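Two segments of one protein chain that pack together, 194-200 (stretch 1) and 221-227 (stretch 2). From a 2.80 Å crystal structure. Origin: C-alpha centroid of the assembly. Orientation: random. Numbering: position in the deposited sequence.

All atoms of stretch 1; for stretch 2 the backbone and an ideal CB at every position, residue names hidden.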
# COMPACT_ATOMS: atom_id res chain seq x y z
N LEU A 194 1.91 6.12 -11.33
CA LEU A 194 2.56 5.99 -10.03
C LEU A 194 3.37 4.70 -9.99
O LEU A 194 2.84 3.62 -10.29
CB LEU A 194 1.51 5.99 -8.92
CG LEU A 194 2.02 6.15 -7.48
CD1 LEU A 194 2.53 7.57 -7.24
CD2 LEU A 194 0.90 5.79 -6.52
N LEU A 195 4.65 4.83 -9.61
CA LEU A 195 5.57 3.71 -9.48
C LEU A 195 5.90 3.47 -8.01
O LEU A 195 5.85 4.38 -7.19
CB LEU A 195 6.87 3.95 -10.26
CG LEU A 195 6.77 3.88 -11.78
CD1 LEU A 195 8.14 3.86 -12.44
CD2 LEU A 195 5.96 2.66 -12.17
N SER A 196 6.24 2.22 -7.70
CA SER A 196 6.51 1.82 -6.32
C SER A 196 7.96 2.09 -5.94
O SER A 196 8.74 2.69 -6.69
CB SER A 196 6.19 0.35 -6.12
OG SER A 196 7.22 -0.47 -6.64
N GLN A 197 8.34 1.61 -4.75
CA GLN A 197 9.68 1.76 -4.22
C GLN A 197 10.76 1.23 -5.17
O GLN A 197 11.89 1.72 -5.16
CB GLN A 197 9.77 1.03 -2.89
CG GLN A 197 8.59 1.27 -1.96
CD GLN A 197 7.51 0.21 -2.06
OE1 GLN A 197 6.51 0.39 -2.76
NE2 GLN A 197 7.70 -0.90 -1.34
N SER A 198 10.43 0.21 -5.96
CA SER A 198 11.39 -0.41 -6.86
C SER A 198 11.04 -0.16 -8.32
O SER A 198 11.63 -0.80 -9.21
CB SER A 198 11.48 -1.91 -6.58
OG SER A 198 10.21 -2.53 -6.73
N GLY A 199 10.10 0.74 -8.59
CA GLY A 199 9.71 1.02 -9.95
C GLY A 199 8.65 0.09 -10.51
O GLY A 199 8.46 0.05 -11.72
N LYS A 200 7.97 -0.68 -9.66
CA LYS A 200 6.83 -1.46 -10.11
C LYS A 200 5.64 -0.53 -10.33
O LYS A 200 5.52 0.51 -9.68
CB LYS A 200 6.49 -2.54 -9.08
CG LYS A 200 7.65 -3.40 -8.58
CD LYS A 200 7.63 -4.77 -9.23
CE LYS A 200 8.38 -5.82 -8.40
NZ LYS A 200 7.82 -5.97 -7.02
N UNK A 221 16.56 6.48 -16.42
CA UNK A 221 16.27 7.69 -15.66
C UNK A 221 15.37 7.38 -14.47
O UNK A 221 15.55 7.95 -13.39
CB UNK A 221 15.62 8.74 -16.56
N UNK A 222 14.41 6.46 -14.63
CA UNK A 222 13.61 6.01 -13.49
C UNK A 222 14.51 5.46 -12.40
O UNK A 222 14.38 5.82 -11.22
CB UNK A 222 12.59 4.95 -13.92
N UNK A 223 15.44 4.57 -12.76
CA UNK A 223 16.38 4.03 -11.78
C UNK A 223 17.24 5.13 -11.15
O UNK A 223 17.54 5.07 -9.95
CB UNK A 223 17.28 2.98 -12.44
N UNK A 224 17.63 6.13 -11.95
CA UNK A 224 18.43 7.23 -11.41
C UNK A 224 17.61 8.19 -10.57
O UNK A 224 18.07 8.66 -9.52
CB UNK A 224 19.10 8.00 -12.55
N UNK A 225 16.39 8.51 -11.01
CA UNK A 225 15.49 9.28 -10.16
C UNK A 225 15.26 8.58 -8.82
O UNK A 225 15.31 9.21 -7.76
CB UNK A 225 14.15 9.51 -10.87
N UNK A 226 15.05 7.26 -8.87
CA UNK A 226 14.88 6.49 -7.64
C UNK A 226 16.09 6.59 -6.72
O UNK A 226 15.94 6.47 -5.50
CB UNK A 226 14.61 5.02 -7.98
N UNK A 227 17.29 6.80 -7.27
CA UNK A 227 18.49 6.84 -6.43
C UNK A 227 18.72 8.24 -5.85
O UNK A 227 18.85 8.41 -4.63
CB UNK A 227 19.71 6.40 -7.24

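Stretch 2 is a helix that runs past a type I turn, Ser196 to Gly199, at the end of a strand. The turn is held by backbone hydrogen bonds from Gly199 N to Ser196 O (3.0 Å) and from Ser196 N to Lys200 O (2.7 Å). Stretch 1 offers the helix the CD1 methyl of Leu195, at the end of the strand, then the bare backbone at Gly199 and the carbonyls of Gln197 and Ser198.

Position 221 has no atom of stretch 1 within 5.5 Å of its ideal CB. Any residue that tolerates helical angles would suit, and stretch 1 gives no preference. The deposited residue is Ser221, whose carbonyl oxygen accepts a helical hydrogen bond from the amide of position 225.

At 222 the CA-to-CB bond points toward stretch 1, and the ideal CB lies 4.8 Å from Leu195 CD1. The nearest surface is therefore aliphatic, and the CA of Gly199, 7.3 Å from the CA of 222, leaves moderate room alongside. Valine, isoleucine or leucine would fit, alanine would touch less, and a charge would gain nothing from the Leu195 methyl. The residue is Val222. With chi1 in the t well, it brings CG1 to 3.8 Å from Leu195 CD1, the apolar side-chain contact between the stretches.

Position 223 points sideways, and its CB is too far away for a short side chain to touch the turn. A long, flexible one could bend back, and the carbonyl of Ser198 would favour a donor or a positive charge at its tip: lysine or arginine. Lys223 is found, m at chi1 and chi2 and then extended. Its NZ comes 3.1 Å from Ser198 O, but the angle is poor and no hydrogen bond forms; NZ is satisfied elsewhere in the structure. Lys223 NZ also lies 4.3 Å from Gly199 CA. An ideal CB at Gly199 would fall 2.9 Å from Lys223 NZ, a clash, although the positive phi there already calls for glycine by itself.

Positions 224 and 225 are out of reach of stretch 1, which places no demand on them beyond helical compatibility. They are Asp224 and Ala225, and neither touches the turn.

At 226, one turn of helix after 222, the CB again points toward stretch 1, with Gln197 O 5.1 Å from the ideal CB. Ahead lies a mostly backbone surface, running from the Gln197 carbonyl to the Gly199 amide. A branched aliphatic chain such as leucine, or methionine, could spread over it, while a polar chain might seek the carbonyl. Leu226 occupies the site and has the largest area covered by the other stretch. CD2 approaches Gln197 O at 3.4 Å, and CD1 lies 3.8 Å from both Ser198 C and Gly199 N. Its chi1 of -104° falls between wells.

Position 227 is again beyond stretch 1, so small or polar residues would serve as well as others. It is Ser227, whose OG donates a hydrogen bond to Lys223 O at 2.8 Å, back along its own helix.

Stretch 2, residues 221-227: SVKDALS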
# COMPACT_ATOMS: atom_id res chain seq x y z
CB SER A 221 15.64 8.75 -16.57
OG SER A 221 16.61 9.28 -17.46
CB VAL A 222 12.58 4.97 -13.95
CG1 VAL A 222 11.88 4.36 -12.75
CG2 VAL A 222 11.57 5.61 -14.88
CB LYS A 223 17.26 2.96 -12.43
CG LYS A 223 16.46 1.78 -13.01
CD LYS A 223 15.47 1.22 -11.99
CE LYS A 223 14.53 0.17 -12.60
NZ LYS A 223 13.47 -0.26 -11.63
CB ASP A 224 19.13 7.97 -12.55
CG ASP A 224 20.13 7.10 -13.27
OD1 ASP A 224 20.64 6.16 -12.64
OD2 ASP A 224 20.40 7.36 -14.47
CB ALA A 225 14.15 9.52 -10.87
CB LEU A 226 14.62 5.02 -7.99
CG LEU A 226 13.17 4.54 -7.85
CD1 LEU A 226 13.04 3.08 -8.26
CD2 LEU A 226 12.67 4.74 -6.41
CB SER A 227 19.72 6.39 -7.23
OG SER A 227 19.47 5.19 -7.91
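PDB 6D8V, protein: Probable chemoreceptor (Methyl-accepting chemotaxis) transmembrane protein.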